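PDB 6HB0: ABC transporter periplasmic-binding protein YtfQ from Mycobacterium smegmatis, which probably binds a carbohydrate, likely L-arabinofuranose, as the extracellular solute-binding component of an ABC importer. Local coordinates for residues V240-T245 with Y259-N264; I150-G155 with F212-D217; V197-L202 with M223-A228. All blocks are in the same frame, centred on the assembly; numbering follows the deposited sequence.

Contact 1. Residues V240-T245 with Y259-N264; sequences VAVDAT and YIVECN. With ZN (zinc ion), chain F.
Glu262 meets Ala244 with its CG anti to the backbone N (chi1 -176°) and the chain beyond extended, so that OE1 ends beside Ala244 N, just past strand 238-242. There OE1 accepts a hydrogen bond from Ala244 N at 2.8 Å through its anti lone pair. The two strands belong to a parallel beta-alpha-beta unit, strand 238-242, helix 246-253 and strand 259-263, in one lobe of the periplasmic binding protein fold. Their backbones are tied by Ala241 N to Tyr259 O, Val261 N to Ala241 O and Asp243 N to Val261 O (2.8 Å for the last). Val240 and Val242 share one face of the sheet with Tyr259 and Val261; the methyls Val242 CG2 and Val261 CG2 meet at 4.0 Å. On the opposite face Ile260 CG2 lies against Asp243 O and 3.9 Å from Ala244 CB. Asp243 CB points away from strand 259-263, and its OD1 is salt-bridged to Arg34. Asn264 ND2 donates a hydrogen bond to Glu262 OE2 from well outside the carboxylate plane. Between these two in sequence, Cys263 SG binds a zinc ion that Glu128, Asp292 and a water also ligate, the sulfur-to-zinc distance being 2.3 Å.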
loop_
_atom_site.group_PDB
_atom_site.type_symbol
_atom_site.label_atom_id
_atom_site.label_comp_id
_atom_site.label_asym_id
_atom_site.label_seq_id
_atom_site.Cartn_x
_atom_site.Cartn_y
_atom_site.Cartn_z
ATOM N N VAL A 240 -2.822 8.561 -14.564
ATOM C CA VAL A 240 -1.960 8.461 -13.382
ATOM C C VAL A 240 -2.637 7.431 -12.464
ATOM O O VAL A 240 -3.867 7.502 -12.258
ATOM C CB VAL A 240 -1.696 9.800 -12.706
ATOM C CG1 VAL A 240 -2.976 10.560 -12.385
ATOM C CG2 VAL A 240 -0.878 9.642 -11.433
ATOM N N ALA A 241 -1.872 6.442 -11.983
ATOM C CA ALA A 241 -2.450 5.321 -11.198
ATOM C C ALA A 241 -1.671 5.002 -9.970
ATOM O O ALA A 241 -0.517 5.356 -9.847
ATOM C CB ALA A 241 -2.620 4.104 -12.055
ATOM N N VAL A 242 -2.313 4.331 -9.027
ATOM C CA VAL A 242 -1.642 3.756 -7.887
ATOM C C VAL A 242 -1.403 2.274 -8.120
ATOM O O VAL A 242 -2.239 1.600 -8.687
ATOM C CB VAL A 242 -2.487 3.970 -6.635
ATOM C CG1 VAL A 242 -1.762 3.445 -5.408
ATOM C CG2 VAL A 242 -2.838 5.455 -6.473
ATOM N N ASP A 243 -0.253 1.780 -7.648
ATOM C CA ASP A 243 0.161 0.344 -7.617
ATOM C C ASP A 243 1.198 0.064 -8.726
ATOM O O ASP A 243 0.892 0.035 -9.918
ATOM C CB ASP A 243 -0.964 -0.678 -7.779
ATOM C CG ASP A 243 -1.993 -0.678 -6.671
ATOM O OD1 ASP A 243 -1.739 -0.276 -5.528
ATOM O OD2 ASP A 243 -3.087 -1.146 -6.990
ATOM N N ALA A 244 2.430 -0.169 -8.323
ATOM C CA ALA A 244 3.480 -0.431 -9.271
ATOM C C ALA A 244 3.550 -1.934 -9.524
ATOM O O ALA A 244 4.509 -2.592 -9.151
ATOM C CB ALA A 244 4.771 0.103 -8.720
ATOM N N THR A 245 2.496 -2.477 -10.105
ATOM C CA THR A 245 2.439 -3.883 -10.401
ATOM C C THR A 245 3.051 -4.121 -11.790
ATOM O O THR A 245 3.279 -3.199 -12.595
ATOM C CB THR A 245 0.984 -4.350 -10.473
ATOM O OG1 THR A 245 0.326 -3.669 -11.553
ATOM C CG2 THR A 245 0.256 -4.103 -9.180
ATOM N N TYR A 259 2.035 7.876 -15.270
ATOM C CA TYR A 259 2.685 7.919 -13.981
ATOM C C TYR A 259 2.035 6.906 -13.034
ATOM O O TYR A 259 0.787 6.743 -13.017
ATOM C CB TYR A 259 2.598 9.314 -13.405
ATOM C CG TYR A 259 3.577 9.626 -12.293
ATOM C CD1 TYR A 259 4.951 9.667 -12.538
ATOM C CD2 TYR A 259 3.139 9.898 -11.014
ATOM C CE1 TYR A 259 5.856 9.947 -11.515
ATOM C CE2 TYR A 259 4.034 10.195 -9.998
ATOM C CZ TYR A 259 5.387 10.230 -10.287
ATOM O OH TYR A 259 6.217 10.515 -9.271
ATOM N N ILE A 260 2.891 6.225 -12.252
ATOM C CA ILE A 260 2.453 5.323 -11.207
ATOM C C ILE A 260 3.099 5.693 -9.880
ATOM O O ILE A 260 4.278 6.061 -9.823
ATOM C CB ILE A 260 2.774 3.892 -11.590
ATOM C CG1 ILE A 260 1.852 3.419 -12.689
ATOM C CG2 ILE A 260 2.620 2.954 -10.381
ATOM C CD1 ILE A 260 2.308 2.094 -13.270
ATOM N N VAL A 261 2.318 5.637 -8.806
ATOM C CA VAL A 261 2.812 5.814 -7.459
ATOM C C VAL A 261 2.447 4.603 -6.625
ATOM O O VAL A 261 1.429 3.938 -6.900
ATOM C CB VAL A 261 2.256 7.090 -6.764
ATOM C CG1 VAL A 261 2.704 8.320 -7.521
ATOM C CG2 VAL A 261 0.769 7.057 -6.684
ATOM N N GLU A 262 3.222 4.332 -5.586
ATOM C CA GLU A 262 2.871 3.296 -4.610
ATOM C C GLU A 262 3.527 3.621 -3.330
ATOM O O GLU A 262 4.665 4.077 -3.335
ATOM C CB GLU A 262 3.320 1.920 -5.071
ATOM C CG GLU A 262 2.886 0.823 -4.109
ATOM C CD GLU A 262 3.317 -0.572 -4.501
ATOM O OE1 GLU A 262 3.158 -0.900 -5.685
ATOM O OE2 GLU A 262 3.767 -1.366 -3.611
ATOM N N CYS A 263 2.815 3.431 -2.220
ATOM C CA CYS A 263 3.391 3.432 -0.903
ATOM C C CYS A 263 3.499 1.945 -0.545
ATOM O O CYS A 263 2.493 1.231 -0.507
ATOM C CB CYS A 263 2.514 4.137 0.116
ATOM S SG CYS A 263 3.267 4.248 1.756
ATOM N N ASN A 264 4.698 1.476 -0.286
ATOM C CA ASN A 264 4.898 0.062 0.010
ATOM C C ASN A 264 4.287 -0.376 1.356
ATOM O O ASN A 264 4.161 0.375 2.299
ATOM C CB ASN A 264 6.383 -0.297 0.100
ATOM C CG ASN A 264 7.111 -0.267 -1.205
ATOM O OD1 ASN A 264 8.323 -0.138 -1.188
ATOM N ND2 ASN A 264 6.430 -0.434 -2.311
HETATM ZN ZN ZN F . 4.681 5.987 1.458
HETATM O O HOH W 1 5.856 6.132 3.098
#

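Contact 2. Residues I150-G155 with F212-D217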
loop_
_atom_site.group_PDB
_atom_site.type_symbol
_atom_site.label_atom_id
_atom_site.label_comp_id
_atom_site.label_asym_id
_atom_site.label_seq_id
_atom_site.Cartn_x
_atom_site.Cartn_y
_atom_site.Cartn_z
ATOM N N ILE A 150 -10.125 16.398 -14.840
ATOM C CA ILE A 150 -9.668 15.137 -14.280
ATOM C C ILE A 150 -10.902 14.281 -14.043
ATOM O O ILE A 150 -11.896 14.776 -13.526
ATOM C CB ILE A 150 -8.982 15.360 -12.929
ATOM C CG1 ILE A 150 -7.765 16.271 -13.092
ATOM C CG2 ILE A 150 -8.545 14.018 -12.320
ATOM C CD1 ILE A 150 -7.247 16.802 -11.763
ATOM N N VAL A 151 -10.846 13.016 -14.447
ATOM C CA VAL A 151 -11.836 12.071 -13.973
ATOM C C VAL A 151 -11.167 11.067 -13.050
ATOM O O VAL A 151 -10.009 10.737 -13.234
ATOM C CB VAL A 151 -12.591 11.406 -15.104
ATOM C CG1 VAL A 151 -13.282 12.484 -15.960
ATOM C CG2 VAL A 151 -11.733 10.440 -15.915
ATOM N N GLN A 152 -11.899 10.613 -12.041
ATOM C CA GLN A 152 -11.354 9.743 -11.034
ATOM C C GLN A 152 -12.094 8.433 -10.943
ATOM O O GLN A 152 -13.321 8.385 -10.764
ATOM C CB GLN A 152 -11.360 10.460 -9.687
ATOM C CG GLN A 152 -10.822 9.617 -8.530
ATOM C CD GLN A 152 -10.473 10.400 -7.257
ATOM O OE1 GLN A 152 -9.865 9.845 -6.334
ATOM N NE2 GLN A 152 -10.902 11.649 -7.179
ATOM N N LEU A 153 -11.352 7.355 -11.060
ATOM C CA LEU A 153 -11.904 6.001 -10.877
ATOM C C LEU A 153 -11.585 5.630 -9.443
ATOM O O LEU A 153 -10.415 5.423 -9.078
ATOM C CB LEU A 153 -11.270 5.045 -11.872
ATOM C CG LEU A 153 -11.484 5.375 -13.349
ATOM C CD1 LEU A 153 -10.620 4.478 -14.234
ATOM C CD2 LEU A 153 -12.941 5.174 -13.711
ATOM N N GLU A 154 -12.620 5.611 -8.589
ATOM C CA GLU A 154 -12.432 5.327 -7.207
ATOM C C GLU A 154 -12.509 3.842 -6.930
ATOM O O GLU A 154 -13.178 3.095 -7.654
ATOM C CB GLU A 154 -13.523 5.976 -6.366
ATOM C CG GLU A 154 -13.701 7.438 -6.592
ATOM C CD GLU A 154 -14.971 7.957 -5.893
ATOM O OE1 GLU A 154 -15.491 7.289 -4.967
ATOM O OE2 GLU A 154 -15.409 9.064 -6.246
ATOM N N GLY A 155 -11.841 3.440 -5.858
ATOM C CA GLY A 155 -11.951 2.109 -5.333
ATOM C C GLY A 155 -13.343 1.854 -4.715
ATOM O O GLY A 155 -14.227 2.704 -4.701
ATOM N N PHE A 212 -7.306 9.713 -13.038
ATOM C CA PHE A 212 -6.660 9.226 -11.863
ATOM C C PHE A 212 -7.363 7.924 -11.473
ATOM O O PHE A 212 -8.547 7.903 -11.153
ATOM C CB PHE A 212 -6.731 10.219 -10.734
ATOM C CG PHE A 212 -6.301 9.650 -9.411
ATOM C CD1 PHE A 212 -5.123 8.938 -9.309
ATOM C CD2 PHE A 212 -7.075 9.801 -8.280
ATOM C CE1 PHE A 212 -4.704 8.408 -8.092
ATOM C CE2 PHE A 212 -6.661 9.281 -7.076
ATOM C CZ PHE A 212 -5.474 8.575 -6.984
ATOM N N ALA A 213 -6.625 6.842 -11.573
ATOM C CA ALA A 213 -7.123 5.492 -11.256
ATOM C C ALA A 213 -6.542 5.092 -9.914
ATOM O O ALA A 213 -5.328 5.034 -9.751
ATOM C CB ALA A 213 -6.668 4.532 -12.305
ATOM N N GLN A 214 -7.401 4.839 -8.948
ATOM C CA GLN A 214 -6.945 4.525 -7.612
ATOM C C GLN A 214 -6.327 3.131 -7.486
ATOM O O GLN A 214 -5.842 2.818 -6.415
ATOM C CB GLN A 214 -8.085 4.644 -6.604
ATOM C CG GLN A 214 -8.493 6.036 -6.338
ATOM C CD GLN A 214 -9.566 6.104 -5.287
ATOM O OE1 GLN A 214 -9.958 5.078 -4.724
ATOM N NE2 GLN A 214 -10.073 7.323 -5.023
ATOM N N ASN A 215 -6.347 2.312 -8.530
ATOM C CA ASN A 215 -5.463 1.150 -8.613
ATOM C C ASN A 215 -5.133 0.820 -10.059
ATOM O O ASN A 215 -5.705 1.400 -10.992
ATOM C CB ASN A 215 -5.981 -0.087 -7.822
ATOM C CG ASN A 215 -6.993 -0.904 -8.574
ATOM O OD1 ASN A 215 -7.674 -0.405 -9.486
ATOM N ND2 ASN A 215 -7.120 -2.179 -8.183
ATOM N N ASP A 216 -4.205 -0.125 -10.247
ATOM C CA ASP A 216 -3.728 -0.487 -11.565
ATOM C C ASP A 216 -4.838 -1.105 -12.406
ATOM O O ASP A 216 -4.966 -0.773 -13.560
ATOM C CB ASP A 216 -2.488 -1.427 -11.518
ATOM C CG ASP A 216 -2.787 -2.833 -10.937
ATOM O OD1 ASP A 216 -3.666 -2.953 -10.043
ATOM O OD2 ASP A 216 -2.115 -3.814 -11.348
ATOM N N ASP A 217 -5.638 -1.991 -11.834
ATOM C CA ASP A 217 -6.671 -2.672 -12.631
ATOM C C ASP A 217 -7.682 -1.720 -13.263
ATOM O O ASP A 217 -7.989 -1.841 -14.421
ATOM C CB ASP A 217 -7.384 -3.733 -11.817
ATOM C CG ASP A 217 -6.449 -4.865 -11.385
ATOM O OD1 ASP A 217 -5.592 -5.318 -12.205
ATOM O OD2 ASP A 217 -6.591 -5.266 -10.231
#
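The Phe212 ring and the side-chain amides of Gln152 and Gln214 are the flat groups of this contact. Gln152 OE1 sits at the ring edge, near the ring plane and 3.3 Å from Phe212 CE2, with the amide turned 54° from the ring, while Phe169 of helix 160-173 stacks with Phe212. The setting is one lobe of the periplasmic binding protein fold, with a mixed sheet in which strands 148-154 and 210-213 are parallel neighbours. Phe212 N to Val151 O, Leu153 N to Phe212 O and Gln214 N to Leu153 O (3.1 Å) pair the two backbones. Gln152 and Phe212 share a face and point the same way; Leu153 and Ala213 occupy the other, their CD1 and CB 4.4 Å apart.

Just past the strand, Gln214 points at segment 150-155 and bonds to it through both ends of its amide. CG lies anti to the carbonyl carbon (chi1 -72°), and the extended chain beyond it runs beside Glu154. NE2 donates to Gln152 OE1 at 2.8 Å; that oxygen lies in the plane of the Gln214 amide, whereas NE2 is tilted 30° from the carbonyl plane of Gln152. The Gln152 oxygen thus meets both an amide hydrogen and an aromatic edge. Glu154 sends its carboxylate elsewhere, to Ser184 and Lys166. Farther along, Asn215 caps helix 216-228, whose first residues, Asp216 and Asp217, bind a zinc ion. The other end of the Gln214 amide closes the grip: Gly155 N donates to OE1 at 2.7 Å, from well above the carbonyl plane.

Contact 3. Residues V197-L202 with M223-A228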
loop_
_atom_site.group_PDB
_atom_site.type_symbol
_atom_site.label_atom_id
_atom_site.label_comp_id
_atom_site.label_asym_id
_atom_site.label_seq_id
_atom_site.Cartn_x
_atom_site.Cartn_y
_atom_site.Cartn_z
ATOM N N VAL A 197 -16.742 2.303 -16.086
ATOM C CA VAL A 197 -16.879 3.653 -15.609
ATOM C C VAL A 197 -16.209 4.629 -16.562
ATOM O O VAL A 197 -16.731 5.700 -16.796
ATOM C CB VAL A 197 -16.296 3.807 -14.201
ATOM C CG1 VAL A 197 -16.251 5.272 -13.814
ATOM C CG2 VAL A 197 -17.159 2.986 -13.231
ATOM N N MET A 198 -15.041 4.266 -17.092
ATOM C CA MET A 198 -14.411 5.122 -18.069
ATOM C C MET A 198 -15.299 5.292 -19.319
ATOM O O MET A 198 -15.321 6.379 -19.925
ATOM C CB MET A 198 -13.050 4.552 -18.482
ATOM C CG MET A 198 -12.221 5.529 -19.290
ATOM S SD MET A 198 -11.678 6.919 -18.343
ATOM C CE MET A 198 -11.362 8.133 -19.620
ATOM N N GLU A 199 -15.980 4.236 -19.746
ATOM C CA GLU A 199 -16.928 4.371 -20.884
ATOM C C GLU A 199 -17.958 5.413 -20.538
ATOM O O GLU A 199 -18.268 6.293 -21.340
ATOM C CB GLU A 199 -17.640 3.043 -21.231
ATOM C CG GLU A 199 -16.778 1.981 -21.928
ATOM C CD GLU A 199 -17.351 0.543 -21.768
ATOM O OE1 GLU A 199 -18.556 0.386 -21.386
ATOM O OE2 GLU A 199 -16.600 -0.439 -22.020
ATOM N N ALA A 200 -18.492 5.335 -19.327
ATOM C CA ALA A 200 -19.497 6.286 -18.889
ATOM C C ALA A 200 -18.944 7.712 -18.886
ATOM O O ALA A 200 -19.631 8.641 -19.253
ATOM C CB ALA A 200 -19.994 5.944 -17.503
ATOM N N PHE A 201 -17.715 7.883 -18.415
ATOM C CA PHE A 201 -17.100 9.194 -18.353
ATOM C C PHE A 201 -16.926 9.775 -19.776
ATOM O O PHE A 201 -17.120 10.973 -19.988
ATOM C CB PHE A 201 -15.719 9.124 -17.692
ATOM C CG PHE A 201 -15.721 8.924 -16.210
ATOM C CD1 PHE A 201 -16.852 9.129 -15.433
ATOM C CD2 PHE A 201 -14.545 8.591 -15.572
ATOM C CE1 PHE A 201 -16.817 9.030 -14.074
ATOM C CE2 PHE A 201 -14.511 8.456 -14.200
ATOM C CZ PHE A 201 -15.642 8.706 -13.449
ATOM N N LEU A 202 -16.463 8.954 -20.695
ATOM C CA LEU A 202 -16.269 9.337 -22.091
ATOM C C LEU A 202 -17.594 9.787 -22.738
ATOM O O LEU A 202 -17.593 10.629 -23.629
ATOM C CB LEU A 202 -15.674 8.194 -22.899
ATOM C CG LEU A 202 -14.179 7.894 -22.611
ATOM C CD1 LEU A 202 -13.825 6.478 -23.072
ATOM C CD2 LEU A 202 -13.245 8.914 -23.230
ATOM N N MET A 223 -7.812 2.405 -19.815
ATOM C CA MET A 223 -6.965 2.394 -20.994
ATOM C C MET A 223 -7.660 1.663 -22.160
ATOM O O MET A 223 -7.673 2.142 -23.284
ATOM C CB MET A 223 -5.649 1.709 -20.584
ATOM C CG MET A 223 -4.617 1.444 -21.630
ATOM S SD MET A 223 -3.327 0.338 -20.970
ATOM C CE MET A 223 -3.943 -1.260 -21.511
ATOM N N GLU A 224 -8.280 0.521 -21.899
ATOM C CA GLU A 224 -9.031 -0.181 -22.945
ATOM C C GLU A 224 -10.248 0.567 -23.401
ATOM O O GLU A 224 -10.584 0.500 -24.572
ATOM C CB GLU A 224 -9.466 -1.547 -22.463
ATOM C CG GLU A 224 -8.341 -2.534 -22.300
ATOM C CD GLU A 224 -8.818 -3.891 -21.765
ATOM O OE1 GLU A 224 -10.045 -4.184 -21.814
ATOM O OE2 GLU A 224 -7.949 -4.662 -21.290
ATOM N N ALA A 225 -10.933 1.275 -22.494
ATOM C CA ALA A 225 -12.108 2.056 -22.889
ATOM C C ALA A 225 -11.687 3.220 -23.765
ATOM O O ALA A 225 -12.372 3.568 -24.731
ATOM C CB ALA A 225 -12.869 2.566 -21.680
ATOM N N ILE A 226 -10.564 3.815 -23.412
ATOM C CA ILE A 226 -10.037 4.941 -24.148
ATOM C C ILE A 226 -9.670 4.500 -25.550
ATOM O O ILE A 226 -10.005 5.193 -26.523
ATOM C CB ILE A 226 -8.822 5.575 -23.409
ATOM C CG1 ILE A 226 -9.316 6.224 -22.141
ATOM C CG2 ILE A 226 -8.192 6.703 -24.238
ATOM C CD1 ILE A 226 -8.250 6.574 -21.154
ATOM N N GLU A 227 -9.004 3.357 -25.667
ATOM C CA GLU A 227 -8.684 2.775 -26.949
ATOM C C GLU A 227 -9.951 2.449 -27.761
ATOM O O GLU A 227 -10.023 2.752 -28.944
ATOM C CB GLU A 227 -7.801 1.528 -26.781
ATOM C CG GLU A 227 -6.356 1.881 -26.479
ATOM C CD GLU A 227 -5.433 0.714 -26.080
ATOM O OE1 GLU A 227 -5.858 -0.324 -25.527
ATOM O OE2 GLU A 227 -4.225 0.886 -26.267
ATOM N N ALA A 228 -10.963 1.853 -27.135
ATOM C CA ALA A 228 -12.170 1.476 -27.880
ATOM C C ALA A 228 -12.875 2.718 -28.431
ATOM O O ALA A 228 -13.461 2.676 -29.492
ATOM C CB ALA A 228 -13.104 0.643 -27.015
#
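Met198 packs on Ala225 and Ile226, and apolar side-chain contacts dominate. Met198 CB lies 3.8 Å from Ala225 CB, which also touches Met198 CG. That CG stands anti to the backbone N (chi1 -169°); the chain bends at chi2, and the terminal CE rests 3.8 Å from Ile226 CG1 and equally near CD1.

Glu199 adds a van der Waals contact through its aliphatic portion, the CG methylene touching Ala225 CB at 4.0 Å. A methyl-to-backbone contact comes from Leu202, one turn on from Met198: it lays CD1 against the other helix, 3.7 Å from Ala225 O, and only more loosely against its CB.

No hydrogen bond crosses the contact. The backbone bonds run within each helix instead, as from Leu202 N to Met198 O. With small Ala225 in the interface, the axes of these segments approach to 8.7 Å and cross at -43°.

Helices 191-204 and 216-228 are successive connections in the beta-alpha-beta topology of this alpha/beta lobe, linking the parallel strands 179-186, 210-213 and 238-242, and they pack side by side on one face of the sheet. Val197 and Phe201 of the first turn inward onto strands 148-154 and 179-186, whereas Met223 and Ile226 of the second rest on Ile239 of strand 238-242.

All three contacts belong to one lobe. Contacts 1 and 2 are largely buried within its sheet, on neighbouring strands, and join directly: Val240 O faces Ala213 N at 2.9 Å, a probable hydrogen bond. Both add side-chain amide or carboxylate bonds near the C-terminal ends of the strands, close to the zinc ligands Cys263, Asp216 and Asp217. Contact 3 sits farther from the chain centre, in the helical layer, where Glu199 and Leu202 are partly exposed; it has no hydrogen bond across it and rests on van der Waals packing. It shares helix 216-228 with contact 2 and meets it through the sheet face bearing Leu153, whose CD2 is 3.3 Å from Val197 CG1. Contacts 1 and 3 do not touch.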